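Local coordinates for protein rubisco operon transcriptional regulator (Synechocystis sp., PDB 5Y2W) that acts as a LysR-type transcriptional repressor, named for the rubisco operon, whose regulatory domain binds 2-phosphoglycolate, probably as a metabolic signal of carbon status, at residues Arg52-Met55 with Glu59-Leu62; Thr19-Phe24 with Arg185-Ala190; Ala145-Ile150 with Val165-Arg170; Ile64-Pro69 with Leu80-Val85. All blocks are in the same frame, centred on the assembly; numbering follows the deposited sequence.

Contact 1: residues Arg52-Met55 with Glu59-Leu62; sequences RHRM and EDDL
A salt-bridge network centred on Arg54 ties the last turn of helix 48-56 to the loop that leads into strand 62-65, a helix-to-strand connection in the regulatory domain. Arg54 grips the Asp60 carboxylate side-on, with one nitrogen for each oxygen. Arg54 NE donates to Asp60 OD2 at 2.7 Å, and Arg54 NH1 donates to Asp60 OD1 at 2.9 Å, the latter almost straight at 177°. Both oxygens accept on their syn lone pairs, although the guanidinium and carboxylate planes are 31° apart. Bending of the arginine chain at chi3 (72°) turns NE and NH1 toward the aspartate. Glu59 comes over one face of the same guanidinium: its OE1 stands 3.5 Å from Arg54 NH2, above the plane, where it is drawn by charge alone, without a hydrogen bond. The backbone adds a bond from Glu59 N to Arg54 O, 3.0 Å long, joining the helix to the loop directly. Asp60 packs on Arg14 and Ala16 of strand 11-18, Arg54 on Ala16 and on Tyr63 of strand 62-65, and Met55 against Tyr63 and Val65 of that strand.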
loop_
_atom_site.group_PDB
_atom_site.type_symbol
_atom_site.label_atom_id
_atom_site.label_comp_id
_atom_site.label_asym_id
_atom_site.label_seq_id
_atom_site.Cartn_x
_atom_site.Cartn_y
_atom_site.Cartn_z
ATOM N N ARG A 52 -11.100 10.852 -6.710
ATOM C CA ARG A 52 -12.148 11.798 -7.133
ATOM C C ARG A 52 -11.882 13.170 -6.504
ATOM O O ARG A 52 -11.955 14.184 -7.183
ATOM C CB ARG A 52 -13.525 11.311 -6.716
ATOM C CG ARG A 52 -14.693 12.140 -7.249
ATOM C CD ARG A 52 -15.659 12.654 -6.163
ATOM N NE ARG A 52 -16.344 11.581 -5.436
ATOM C CZ ARG A 52 -16.006 11.100 -4.231
ATOM N NH1 ARG A 52 -14.973 11.580 -3.545
ATOM N NH2 ARG A 52 -16.713 10.108 -3.698
ATOM N N HIS A 53 -11.563 13.185 -5.213
ATOM C CA HIS A 53 -11.282 14.430 -4.507
ATOM C C HIS A 53 -10.065 15.048 -5.104
ATOM O O HIS A 53 -9.987 16.244 -5.305
ATOM C CB HIS A 53 -11.012 14.218 -3.006
ATOM C CG HIS A 53 -12.189 13.700 -2.246
ATOM N ND1 HIS A 53 -13.433 14.300 -2.300
ATOM C CD2 HIS A 53 -12.316 12.646 -1.403
ATOM C CE1 HIS A 53 -14.277 13.634 -1.529
ATOM N NE2 HIS A 53 -13.627 12.624 -0.977
ATOM N N ARG A 54 -9.061 14.249 -5.384
ATOM C CA ARG A 54 -7.900 14.871 -5.972
ATOM C C ARG A 54 -8.295 15.569 -7.266
ATOM O O ARG A 54 -7.943 16.729 -7.486
ATOM C CB ARG A 54 -6.770 13.892 -6.138
ATOM C CG ARG A 54 -6.185 13.460 -4.783
ATOM C CD ARG A 54 -4.980 12.596 -5.060
ATOM N NE ARG A 54 -3.819 13.325 -5.572
ATOM C CZ ARG A 54 -2.943 14.006 -4.804
ATOM N NH1 ARG A 54 -1.904 14.620 -5.350
ATOM N NH2 ARG A 54 -3.077 14.070 -3.493
ATOM N N MET A 55 -9.097 14.895 -8.073
ATOM C CA MET A 55 -9.549 15.450 -9.338
ATOM C C MET A 55 -10.381 16.702 -9.130
ATOM O O MET A 55 -10.283 17.635 -9.914
ATOM C CB MET A 55 -10.390 14.432 -10.119
ATOM C CG MET A 55 -9.640 13.249 -10.779
ATOM S SD MET A 55 -10.838 11.938 -11.223
ATOM C CE MET A 55 -9.761 10.930 -12.214
ATOM N N GLU A 59 -5.570 18.347 -8.503
ATOM C CA GLU A 59 -4.241 18.244 -7.854
ATOM C C GLU A 59 -3.108 17.722 -8.738
ATOM O O GLU A 59 -1.937 18.034 -8.533
ATOM C CB GLU A 59 -4.341 17.453 -6.549
ATOM C CG GLU A 59 -5.250 18.138 -5.536
ATOM C CD GLU A 59 -5.205 17.490 -4.167
ATOM O OE1 GLU A 59 -4.101 17.422 -3.602
ATOM O OE2 GLU A 59 -6.256 17.045 -3.648
ATOM N N ASP A 60 -3.446 16.973 -9.773
ATOM C CA ASP A 60 -2.424 16.257 -10.526
ATOM C C ASP A 60 -2.556 16.511 -12.006
ATOM O O ASP A 60 -3.589 16.987 -12.491
ATOM C CB ASP A 60 -2.584 14.741 -10.243
ATOM C CG ASP A 60 -2.501 14.419 -8.747
ATOM O OD1 ASP A 60 -1.383 14.491 -8.221
ATOM O OD2 ASP A 60 -3.545 14.166 -8.100
ATOM N N ASP A 61 -1.509 16.134 -12.712
ATOM C CA ASP A 61 -1.497 16.137 -14.151
ATOM C C ASP A 61 -2.332 15.002 -14.738
ATOM O O ASP A 61 -3.193 15.210 -15.593
ATOM C CB ASP A 61 -0.044 15.999 -14.596
ATOM C CG ASP A 61 0.795 17.181 -14.143
ATOM O OD1 ASP A 61 0.341 18.319 -14.375
ATOM O OD2 ASP A 61 1.856 16.999 -13.513
ATOM N N LEU A 62 -2.065 13.789 -14.254
ATOM C CA LEU A 62 -2.747 12.613 -14.733
ATOM C C LEU A 62 -3.206 11.682 -13.607
ATOM O O LEU A 62 -2.627 11.633 -12.518
ATOM C CB LEU A 62 -1.847 11.857 -15.691
ATOM C CG LEU A 62 -1.511 12.516 -17.036
ATOM C CD1 LEU A 62 -0.419 11.679 -17.715
ATOM C CD2 LEU A 62 -2.732 12.696 -17.959
#

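Contact 2: residues Thr19-Phe24 with Arg185-Ala190; sequences TTAKYF and RRWYVA. With PGA (2-phosphoglycolic acid), chain B.
Trp187 projects from strand 186-192 and lays its indole against the loop 19-24. The packing is tight on the loop side. Ala21 CB sits over one face of the six-membered ring, a CH-pi contact 4.1 Å from the ring centroid, while Thr20 O approaches the ring edge at 3.3 Å from Trp187 CZ2. Phe24 meets the far end of the indole obliquely, its CD2 3.8 Å from Trp187 CZ3 and the two ring planes at 47°. His162 stacks on the tryptophan as well. This is the ligand-binding side of a LysR regulatory domain, with the periplasmic-binding-protein type of fold: the loop follows strand 11-18 and leads into helix 24-35, and Thr19 and Thr20 reach from it to 2-phosphoglycolate. Rotation about chi1 (52°) turns Thr20 OG1 to where it meets two partners at about a right angle: it donates to PGA O1 at 2.6 Å and accepts a weak bond from Trp187 NE1, 3.4 Å away. Protein-to-protein packing is looser toward the ligand: Arg185, fully extended to NE, has no contact with the loop, and the ligand bridges them. Arg185 NE and NH2 both donate to PGA O2, the NE bond being 2.9 Å, whereas Thr19 OG1 bonds to PGA O2P at the phosphate end. Arg185 and Thr19 are both partly exposed, unlike the buried indole.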
loop_
_atom_site.group_PDB
_atom_site.type_symbol
_atom_site.label_atom_id
_atom_site.label_comp_id
_atom_site.label_asym_id
_atom_site.label_seq_id
_atom_site.Cartn_x
_atom_site.Cartn_y
_atom_site.Cartn_z
ATOM N N THR A 19 -4.765 2.000 -6.208
ATOM C CA THR A 19 -3.853 1.219 -5.400
ATOM C C THR A 19 -3.189 0.132 -6.206
ATOM O O THR A 19 -2.020 -0.157 -6.024
ATOM C CB THR A 19 -4.578 0.549 -4.224
ATOM O OG1 THR A 19 -5.687 -0.189 -4.756
ATOM C CG2 THR A 19 -5.063 1.573 -3.218
ATOM N N THR A 20 -3.922 -0.466 -7.108
ATOM C CA THR A 20 -3.454 -1.669 -7.765
ATOM C C THR A 20 -2.358 -1.403 -8.823
ATOM O O THR A 20 -1.733 -2.330 -9.376
ATOM C CB THR A 20 -4.656 -2.371 -8.417
ATOM O OG1 THR A 20 -5.389 -1.436 -9.260
ATOM C CG2 THR A 20 -5.580 -2.839 -7.345
ATOM N N ALA A 21 -2.166 -0.131 -9.134
ATOM C CA ALA A 21 -1.175 0.321 -10.127
ATOM C C ALA A 21 0.149 0.732 -9.522
ATOM O O ALA A 21 0.998 1.220 -10.240
ATOM C CB ALA A 21 -1.755 1.491 -10.912
ATOM N N LYS A 22 0.336 0.494 -8.218
ATOM C CA LYS A 22 1.499 0.940 -7.487
ATOM C C LYS A 22 2.753 0.143 -7.830
ATOM O O LYS A 22 3.837 0.536 -7.490
ATOM C CB LYS A 22 1.243 0.843 -5.972
ATOM C CG LYS A 22 0.997 -0.594 -5.540
ATOM C CD LYS A 22 1.054 -0.815 -4.073
ATOM C CE LYS A 22 0.058 0.077 -3.449
ATOM N NZ LYS A 22 0.062 -0.311 -2.050
ATOM N N TYR A 23 2.622 -1.013 -8.453
ATOM C CA TYR A 23 3.844 -1.749 -8.838
ATOM C C TYR A 23 4.238 -1.426 -10.278
ATOM O O TYR A 23 5.394 -1.128 -10.563
ATOM C CB TYR A 23 3.640 -3.255 -8.713
ATOM C CG TYR A 23 3.347 -3.732 -7.314
ATOM C CD1 TYR A 23 4.392 -3.974 -6.402
ATOM C CD2 TYR A 23 2.043 -4.010 -6.919
ATOM C CE1 TYR A 23 4.131 -4.447 -5.111
ATOM C CE2 TYR A 23 1.766 -4.482 -5.643
ATOM C CZ TYR A 23 2.813 -4.698 -4.739
ATOM O OH TYR A 23 2.516 -5.156 -3.468
ATOM N N PHE A 24 3.236 -1.475 -11.157
ATOM C CA PHE A 24 3.398 -1.264 -12.591
ATOM C C PHE A 24 3.923 0.098 -12.947
ATOM O O PHE A 24 4.890 0.240 -13.673
ATOM C CB PHE A 24 2.063 -1.391 -13.253
ATOM C CG PHE A 24 2.147 -1.347 -14.733
ATOM C CD1 PHE A 24 2.663 -2.415 -15.414
ATOM C CD2 PHE A 24 1.713 -0.255 -15.421
ATOM C CE1 PHE A 24 2.754 -2.397 -16.778
ATOM C CE2 PHE A 24 1.801 -0.216 -16.790
ATOM C CZ PHE A 24 2.314 -1.298 -17.475
ATOM N N ARG A 185 -12.248 -5.241 -16.385
ATOM C CA ARG A 185 -12.071 -3.875 -15.913
ATOM C C ARG A 185 -10.772 -3.424 -16.536
ATOM O O ARG A 185 -9.951 -4.236 -16.947
ATOM C CB ARG A 185 -12.065 -3.958 -14.397
ATOM C CG ARG A 185 -11.847 -2.733 -13.583
ATOM C CD ARG A 185 -11.811 -3.200 -12.112
ATOM N NE ARG A 185 -11.598 -2.141 -11.111
ATOM C CZ ARG A 185 -12.549 -1.310 -10.681
ATOM N NH1 ARG A 185 -13.773 -1.452 -11.126
ATOM N NH2 ARG A 185 -12.290 -0.387 -9.755
ATOM N N ARG A 186 -10.552 -2.136 -16.618
ATOM C CA ARG A 186 -9.414 -1.692 -17.414
ATOM C C ARG A 186 -8.796 -0.604 -16.615
ATOM O O ARG A 186 -9.500 -0.008 -15.827
ATOM C CB ARG A 186 -9.923 -1.172 -18.766
ATOM C CG ARG A 186 -10.701 -2.244 -19.552
ATOM C CD ARG A 186 -11.128 -1.831 -20.928
ATOM N NE ARG A 186 -10.046 -1.917 -21.916
ATOM C CZ ARG A 186 -10.063 -1.354 -23.146
ATOM N NH1 ARG A 186 -11.089 -0.608 -23.575
ATOM N NH2 ARG A 186 -9.008 -1.521 -23.951
ATOM N N TRP A 187 -7.486 -0.398 -16.759
ATOM C CA TRP A 187 -6.864 0.826 -16.317
ATOM C C TRP A 187 -6.943 1.915 -17.407
ATOM O O TRP A 187 -6.595 1.689 -18.556
ATOM C CB TRP A 187 -5.393 0.571 -15.979
ATOM C CG TRP A 187 -5.117 -0.093 -14.668
ATOM C CD1 TRP A 187 -5.932 -0.172 -13.576
ATOM C CD2 TRP A 187 -3.910 -0.729 -14.307
ATOM N NE1 TRP A 187 -5.297 -0.832 -12.555
ATOM C CE2 TRP A 187 -4.053 -1.177 -12.975
ATOM C CE3 TRP A 187 -2.680 -0.917 -14.962
ATOM C CZ2 TRP A 187 -3.055 -1.847 -12.311
ATOM C CZ3 TRP A 187 -1.706 -1.608 -14.307
ATOM C CH2 TRP A 187 -1.890 -2.035 -12.965
ATOM N N TYR A 188 -7.348 3.106 -17.001
ATOM C CA TYR A 188 -7.419 4.246 -17.872
ATOM C C TYR A 188 -6.481 5.297 -17.386
ATOM O O TYR A 188 -6.348 5.496 -16.178
ATOM C CB TYR A 188 -8.801 4.859 -17.836
ATOM C CG TYR A 188 -9.921 3.995 -18.364
ATOM C CD1 TYR A 188 -10.147 3.860 -19.734
ATOM C CD2 TYR A 188 -10.789 3.343 -17.478
ATOM C CE1 TYR A 188 -11.208 3.098 -20.212
ATOM C CE2 TYR A 188 -11.825 2.576 -17.940
ATOM C CZ TYR A 188 -12.043 2.464 -19.306
ATOM O OH TYR A 188 -13.098 1.697 -19.697
ATOM N N VAL A 189 -5.831 5.982 -18.322
ATOM C CA VAL A 189 -5.117 7.211 -17.992
ATOM C C VAL A 189 -5.974 8.419 -18.442
ATOM O O VAL A 189 -6.445 8.514 -19.578
ATOM C CB VAL A 189 -3.694 7.254 -18.554
ATOM C CG1 VAL A 189 -3.696 6.986 -20.039
ATOM C CG2 VAL A 189 -3.039 8.601 -18.253
ATOM N N ALA A 190 -6.191 9.297 -17.477
ATOM C CA ALA A 190 -7.202 10.304 -17.533
ATOM C C ALA A 190 -6.599 11.648 -17.149
ATOM O O ALA A 190 -5.573 11.693 -16.478
ATOM C CB ALA A 190 -8.351 9.953 -16.592
HETATM P P PGA B . -9.339 0.736 -5.503
HETATM O O1P PGA B . -9.041 0.558 -7.081
HETATM O O2P PGA B . -8.022 1.031 -4.866
HETATM O O3P PGA B . -9.988 -0.598 -5.094
HETATM O O4P PGA B . -10.138 1.984 -5.429
HETATM C C2 PGA B . -8.106 -0.313 -7.680
HETATM C C1 PGA B . -8.662 -1.015 -8.912
HETATM O O1 PGA B . -7.922 -1.832 -9.546
HETATM O O2 PGA B . -9.835 -0.750 -9.249
#

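Contact 3: residues Ala145-Ile150 with Val165-Arg170; sequences AIKQAI and VSEGAR
Lys147 NZ is the polar atom held here from two quarters: it donates to Glu167 OE1 at 3.0 Å in a salt bridge, and to the backbone O of Thr163 in a second hydrogen bond. Helix 143-151 and the loop after strand 157-160 are pinned together in this way, although their nearest alpha carbons, those of Lys147 and Glu167, stay 9.7 Å apart and long side chains do the spanning. The two side chains come from opposite directions. The lysine leaves the helix with CG beside the backbone N and then bends at chi3 (-73°), which swings CE and NZ round toward the loop; the glutamate folds at chi2 (-54°) to bring its carboxylate back to meet it. NZ reaches OE1 on the anti side, 18° out of the carboxylate plane. The lysine chain lies close along the same oxygen, Glu167 OE1 being 3.7 Å from Lys147 CD. Glu167 OE2 is engaged by Ser171 OG, so both carboxylate oxygens have partners and the group's rotation is probably fixed. Ser166 adds a looser edge, with its CB 4.1 Å from Lys147 NZ. The buried lysine thus has its charge met by a partly exposed acid. Lys147 packs on Leu159 of strand 157-160 and Leu173 of strand 173-176, Glu167 also touches Leu173, and Gln148 lies against Tyr23 of the second subunit.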
loop_
_atom_site.group_PDB
_atom_site.type_symbol
_atom_site.label_atom_id
_atom_site.label_comp_id
_atom_site.label_asym_id
_atom_site.label_seq_id
_atom_site.Cartn_x
_atom_site.Cartn_y
_atom_site.Cartn_z
ATOM N N ALA A 145 -2.691 -5.911 2.778
ATOM C CA ALA A 145 -3.308 -6.387 4.045
ATOM C C ALA A 145 -4.216 -7.562 3.764
ATOM O O ALA A 145 -4.153 -8.531 4.482
ATOM C CB ALA A 145 -4.103 -5.272 4.686
ATOM N N ILE A 146 -5.021 -7.463 2.681
ATOM C CA ILE A 146 -5.897 -8.497 2.320
ATOM C C ILE A 146 -5.158 -9.743 1.884
ATOM O O ILE A 146 -5.532 -10.849 2.281
ATOM C CB ILE A 146 -6.897 -8.081 1.226
ATOM C CG1 ILE A 146 -7.834 -7.031 1.762
ATOM C CG2 ILE A 146 -7.696 -9.295 0.810
ATOM C CD1 ILE A 146 -8.817 -6.468 0.768
ATOM N N LYS A 147 -4.090 -9.621 1.118
ATOM C CA LYS A 147 -3.319 -10.841 0.763
ATOM C C LYS A 147 -2.735 -11.544 2.011
ATOM O O LYS A 147 -2.705 -12.776 2.093
ATOM C CB LYS A 147 -2.178 -10.519 -0.161
ATOM C CG LYS A 147 -2.673 -10.119 -1.551
ATOM C CD LYS A 147 -1.529 -10.017 -2.539
ATOM C CE LYS A 147 -0.649 -8.789 -2.340
ATOM N NZ LYS A 147 0.567 -8.999 -3.166
ATOM N N GLN A 148 -2.168 -10.761 2.917
ATOM C CA GLN A 148 -1.757 -11.287 4.221
ATOM C C GLN A 148 -2.908 -11.983 4.952
ATOM O O GLN A 148 -2.747 -13.059 5.441
ATOM C CB GLN A 148 -1.231 -10.160 5.116
ATOM C CG GLN A 148 0.239 -9.886 4.953
ATOM C CD GLN A 148 1.102 -11.063 5.352
ATOM O OE1 GLN A 148 0.777 -11.828 6.259
ATOM N NE2 GLN A 148 2.178 -11.246 4.628
ATOM N N ALA A 149 -4.077 -11.377 5.005
ATOM C CA ALA A 149 -5.198 -12.053 5.700
ATOM C C ALA A 149 -5.593 -13.389 5.074
ATOM O O ALA A 149 -5.860 -14.390 5.780
ATOM C CB ALA A 149 -6.391 -11.129 5.840
ATOM N N ILE A 150 -5.549 -13.443 3.746
ATOM C CA ILE A 150 -5.915 -14.641 3.057
ATOM C C ILE A 150 -4.864 -15.686 3.372
ATOM O O ILE A 150 -5.198 -16.823 3.632
ATOM C CB ILE A 150 -5.951 -14.454 1.558
ATOM C CG1 ILE A 150 -7.078 -13.502 1.168
ATOM C CG2 ILE A 150 -6.098 -15.798 0.838
ATOM C CD1 ILE A 150 -6.916 -13.016 -0.252
ATOM N N VAL A 165 1.437 -9.953 -8.741
ATOM C CA VAL A 165 2.705 -9.910 -9.485
ATOM C C VAL A 165 3.899 -10.057 -8.531
ATOM O O VAL A 165 4.946 -10.587 -8.912
ATOM C CB VAL A 165 2.759 -8.604 -10.327
ATOM C CG1 VAL A 165 4.091 -8.397 -11.049
ATOM C CG2 VAL A 165 1.569 -8.593 -11.282
ATOM N N SER A 166 3.702 -9.618 -7.290
ATOM C CA SER A 166 4.660 -9.793 -6.204
ATOM C C SER A 166 4.758 -11.233 -5.705
ATOM O O SER A 166 5.772 -11.626 -5.147
ATOM C CB SER A 166 4.219 -8.943 -5.031
ATOM O OG SER A 166 4.285 -7.571 -5.380
ATOM N N GLU A 167 3.691 -12.009 -5.870
ATOM C CA GLU A 167 3.672 -13.395 -5.380
ATOM C C GLU A 167 4.605 -14.280 -6.168
ATOM O O GLU A 167 4.422 -14.474 -7.366
ATOM C CB GLU A 167 2.265 -14.021 -5.482
ATOM C CG GLU A 167 1.215 -13.244 -4.749
ATOM C CD GLU A 167 1.612 -13.016 -3.320
ATOM O OE1 GLU A 167 1.694 -11.823 -2.940
ATOM O OE2 GLU A 167 1.857 -14.041 -2.616
ATOM N N GLY A 168 5.564 -14.871 -5.486
ATOM C CA GLY A 168 6.374 -15.883 -6.125
ATOM C C GLY A 168 6.514 -17.099 -5.253
ATOM O O GLY A 168 5.874 -17.199 -4.203
ATOM N N ALA A 169 7.324 -18.037 -5.739
ATOM C CA ALA A 169 7.956 -19.039 -4.906
ATOM C C ALA A 169 6.872 -19.761 -4.093
ATOM O O ALA A 169 5.946 -20.353 -4.673
ATOM C CB ALA A 169 9.006 -18.362 -4.013
ATOM N N ARG A 170 6.989 -19.695 -2.764
ATOM C CA ARG A 170 6.026 -20.300 -1.857
ATOM C C ARG A 170 4.837 -19.373 -1.679
ATOM O O ARG A 170 4.582 -18.914 -0.564
ATOM C CB ARG A 170 6.701 -20.572 -0.491
ATOM C CG ARG A 170 5.818 -21.220 0.588
ATOM C CD ARG A 170 5.501 -22.666 0.259
ATOM N NE ARG A 170 4.138 -23.022 0.617
ATOM C CZ ARG A 170 3.580 -24.204 0.361
ATOM N NH1 ARG A 170 2.322 -24.429 0.725
ATOM N NH2 ARG A 170 4.261 -25.171 -0.252
#

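Contact 4: residues Ile64-Pro69 with Leu80-Val85. With PGA (2-phosphoglycolic acid), chain B.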
loop_
_atom_site.group_PDB
_atom_site.type_symbol
_atom_site.label_atom_id
_atom_site.label_comp_id
_atom_site.label_asym_id
_atom_site.label_seq_id
_atom_site.Cartn_x
_atom_site.Cartn_y
_atom_site.Cartn_z
ATOM N N ILE A 64 -4.687 7.650 -12.941
ATOM C CA ILE A 64 -4.975 6.292 -13.369
ATOM C C ILE A 64 -6.078 5.669 -12.515
ATOM O O ILE A 64 -6.011 5.554 -11.254
ATOM C CB ILE A 64 -3.701 5.491 -13.354
ATOM C CG1 ILE A 64 -2.732 6.215 -14.301
ATOM C CG2 ILE A 64 -3.973 4.024 -13.721
ATOM C CD1 ILE A 64 -1.654 5.357 -14.923
ATOM N N VAL A 65 -7.135 5.312 -13.231
ATOM C CA VAL A 65 -8.365 4.831 -12.649
ATOM C C VAL A 65 -8.873 3.651 -13.489
ATOM O O VAL A 65 -8.479 3.507 -14.645
ATOM C CB VAL A 65 -9.404 5.923 -12.621
ATOM C CG1 VAL A 65 -8.859 7.093 -11.824
ATOM C CG2 VAL A 65 -9.808 6.337 -14.049
ATOM N N SER A 66 -9.673 2.779 -12.869
ATOM C CA SER A 66 -10.463 1.763 -13.580
ATOM C C SER A 66 -11.930 2.150 -13.874
ATOM O O SER A 66 -12.515 1.716 -14.839
ATOM C CB SER A 66 -10.473 0.470 -12.754
ATOM O OG SER A 66 -9.180 -0.026 -12.691
ATOM N N GLU A 67 -12.523 2.872 -12.952
ATOM C CA GLU A 67 -13.894 3.339 -13.042
ATOM C C GLU A 67 -13.829 4.882 -12.956
ATOM O O GLU A 67 -13.499 5.438 -11.934
ATOM C CB GLU A 67 -14.778 2.758 -11.932
ATOM C CG GLU A 67 -16.245 3.077 -12.167
ATOM C CD GLU A 67 -17.195 2.735 -11.037
ATOM O OE1 GLU A 67 -16.776 2.310 -9.926
ATOM O OE2 GLU A 67 -18.404 2.893 -11.291
ATOM N N PRO A 68 -14.114 5.568 -14.061
ATOM C CA PRO A 68 -14.217 7.031 -14.145
ATOM C C PRO A 68 -15.173 7.584 -13.095
ATOM O O PRO A 68 -16.294 7.076 -12.986
ATOM C CB PRO A 68 -14.846 7.254 -15.534
ATOM C CG PRO A 68 -14.400 6.082 -16.322
ATOM C CD PRO A 68 -14.327 4.913 -15.358
ATOM N N PRO A 69 -14.744 8.588 -12.305
ATOM C CA PRO A 69 -15.736 9.185 -11.406
ATOM C C PRO A 69 -16.911 9.798 -12.152
ATOM O O PRO A 69 -16.738 10.406 -13.200
ATOM C CB PRO A 69 -14.920 10.230 -10.627
ATOM C CG PRO A 69 -13.571 9.627 -10.565
ATOM C CD PRO A 69 -13.381 8.993 -11.926
ATOM N N LEU A 80 -4.484 -0.774 -20.375
ATOM C CA LEU A 80 -4.149 -2.091 -19.801
ATOM C C LEU A 80 -5.365 -2.659 -19.120
ATOM O O LEU A 80 -6.078 -1.968 -18.453
ATOM C CB LEU A 80 -2.942 -1.965 -18.796
ATOM C CG LEU A 80 -2.144 -3.242 -18.516
ATOM C CD1 LEU A 80 -1.600 -3.913 -19.770
ATOM C CD2 LEU A 80 -1.003 -2.958 -17.579
ATOM N N ASP A 81 -5.608 -3.930 -19.301
ATOM C CA ASP A 81 -6.693 -4.593 -18.608
ATOM C C ASP A 81 -6.382 -4.687 -17.126
ATOM O O ASP A 81 -5.228 -4.781 -16.736
ATOM C CB ASP A 81 -6.852 -6.016 -19.120
ATOM C CG ASP A 81 -7.353 -6.055 -20.544
ATOM O OD1 ASP A 81 -7.737 -4.984 -21.057
ATOM O OD2 ASP A 81 -7.380 -7.155 -21.134
ATOM N N ASN A 82 -7.440 -4.682 -16.333
ATOM C CA ASN A 82 -7.325 -4.792 -14.911
ATOM C C ASN A 82 -8.331 -5.827 -14.412
ATOM O O ASN A 82 -9.323 -5.499 -13.760
ATOM C CB ASN A 82 -7.593 -3.435 -14.297
ATOM C CG ASN A 82 -7.444 -3.461 -12.787
ATOM O OD1 ASN A 82 -6.665 -4.274 -12.212
ATOM N ND2 ASN A 82 -8.196 -2.601 -12.133
ATOM N N PRO A 83 -8.081 -7.080 -14.724
ATOM C CA PRO A 83 -9.041 -8.078 -14.278
ATOM C C PRO A 83 -8.989 -8.296 -12.747
ATOM O O PRO A 83 -7.896 -8.474 -12.184
ATOM C CB PRO A 83 -8.600 -9.327 -14.996
ATOM C CG PRO A 83 -7.147 -9.179 -15.156
ATOM C CD PRO A 83 -6.857 -7.691 -15.236
ATOM N N LEU A 84 -10.166 -8.243 -12.116
ATOM C CA LEU A 84 -10.328 -8.548 -10.697
ATOM C C LEU A 84 -10.686 -10.028 -10.505
ATOM O O LEU A 84 -11.606 -10.553 -11.146
ATOM C CB LEU A 84 -11.455 -7.723 -10.133
ATOM C CG LEU A 84 -11.409 -6.211 -10.319
ATOM C CD1 LEU A 84 -12.494 -5.575 -9.450
ATOM C CD2 LEU A 84 -10.077 -5.576 -9.983
ATOM N N VAL A 85 -9.962 -10.719 -9.657
ATOM C CA VAL A 85 -10.171 -12.152 -9.539
ATOM C C VAL A 85 -10.398 -12.558 -8.090
ATOM O O VAL A 85 -10.007 -11.840 -7.161
ATOM C CB VAL A 85 -8.967 -12.945 -10.119
ATOM C CG1 VAL A 85 -8.855 -12.785 -11.628
ATOM C CG2 VAL A 85 -7.646 -12.536 -9.455
HETATM P P PGA B . -9.339 0.736 -5.503
HETATM O O1P PGA B . -9.041 0.558 -7.081
HETATM O O2P PGA B . -8.022 1.031 -4.866
HETATM O O3P PGA B . -9.988 -0.598 -5.094
HETATM O O4P PGA B . -10.138 1.984 -5.429
HETATM C C2 PGA B . -8.106 -0.313 -7.680
HETATM C C1 PGA B . -8.662 -1.015 -8.912
HETATM O O1 PGA B . -7.922 -1.832 -9.546
HETATM O O2 PGA B . -9.835 -0.750 -9.249
#
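The carboxylate end of the 2-phosphoglycolate pocket is built partly from Ser66 and Asn82, which meet where strand 62-65 runs out and strand 81-89 sets off. In this LysR regulatory domain, with its periplasmic-binding-protein type of fold, strand 62-65 belongs to the five-stranded mixed sheet and strand 81-89 is the middle strand of the three-stranded antiparallel sheet, so the contact joins the two sheets beside the ligand. Its chemistry comes down to one amide nitrogen. Asn82 ND2 donates to Ser66 OG at 2.8 Å, with an N-H...O angle of 138°, and to PGA O1 at 2.7 Å, a straighter bond of 156°. The serine oxygen lies tilted from the amide plane. Placing the amide depends on the asparagine side chain running with CG anti to the backbone N (chi1 -178°), which carries ND2 toward both acceptors. The other end of the amide is held too: OD1 accepts from Ser160 OG in the neighbouring strand 157-160, which probably sets which end of the amide faces the ligand. Ser66 has its own second shell, since OG also pairs weakly with the backbone O of Arg186, and the backbone N of Ser66 is hydrogen-bonded to His48 NE2. Both touching residues are buried, and Trp187 packs on each of them. Ser66 lines the pocket too and probably helps position Asn82, though it stands further from the ligand: its OG is 3.6 Å from PGA O2, and its CB 3.8 Å from the same oxygen.

In the fold
Contacts 2 and 4 are the buried pair, their centres about 6 Å apart, and both touch 2-phosphoglycolate: contact 2 joins aromatic packing to ligand bonds, whereas contact 4 is a single shared amide. Strands 62-65 and 186-192, neighbours in the mixed sheet, link them. Contacts 1 and 3 are partly buried salt bridges between a helix and a loop, on opposite sides of the chain's centre, about 30 Å apart between centres; contact 1 has a bidentate arginine, contact 3 a lysine. Helix 48-56 of contact 1 packs on Val65 and Pro69 of contact 4. Tyr23 of contact 2 reaches Ser166 of contact 3, and both these contacts touch the second subunit.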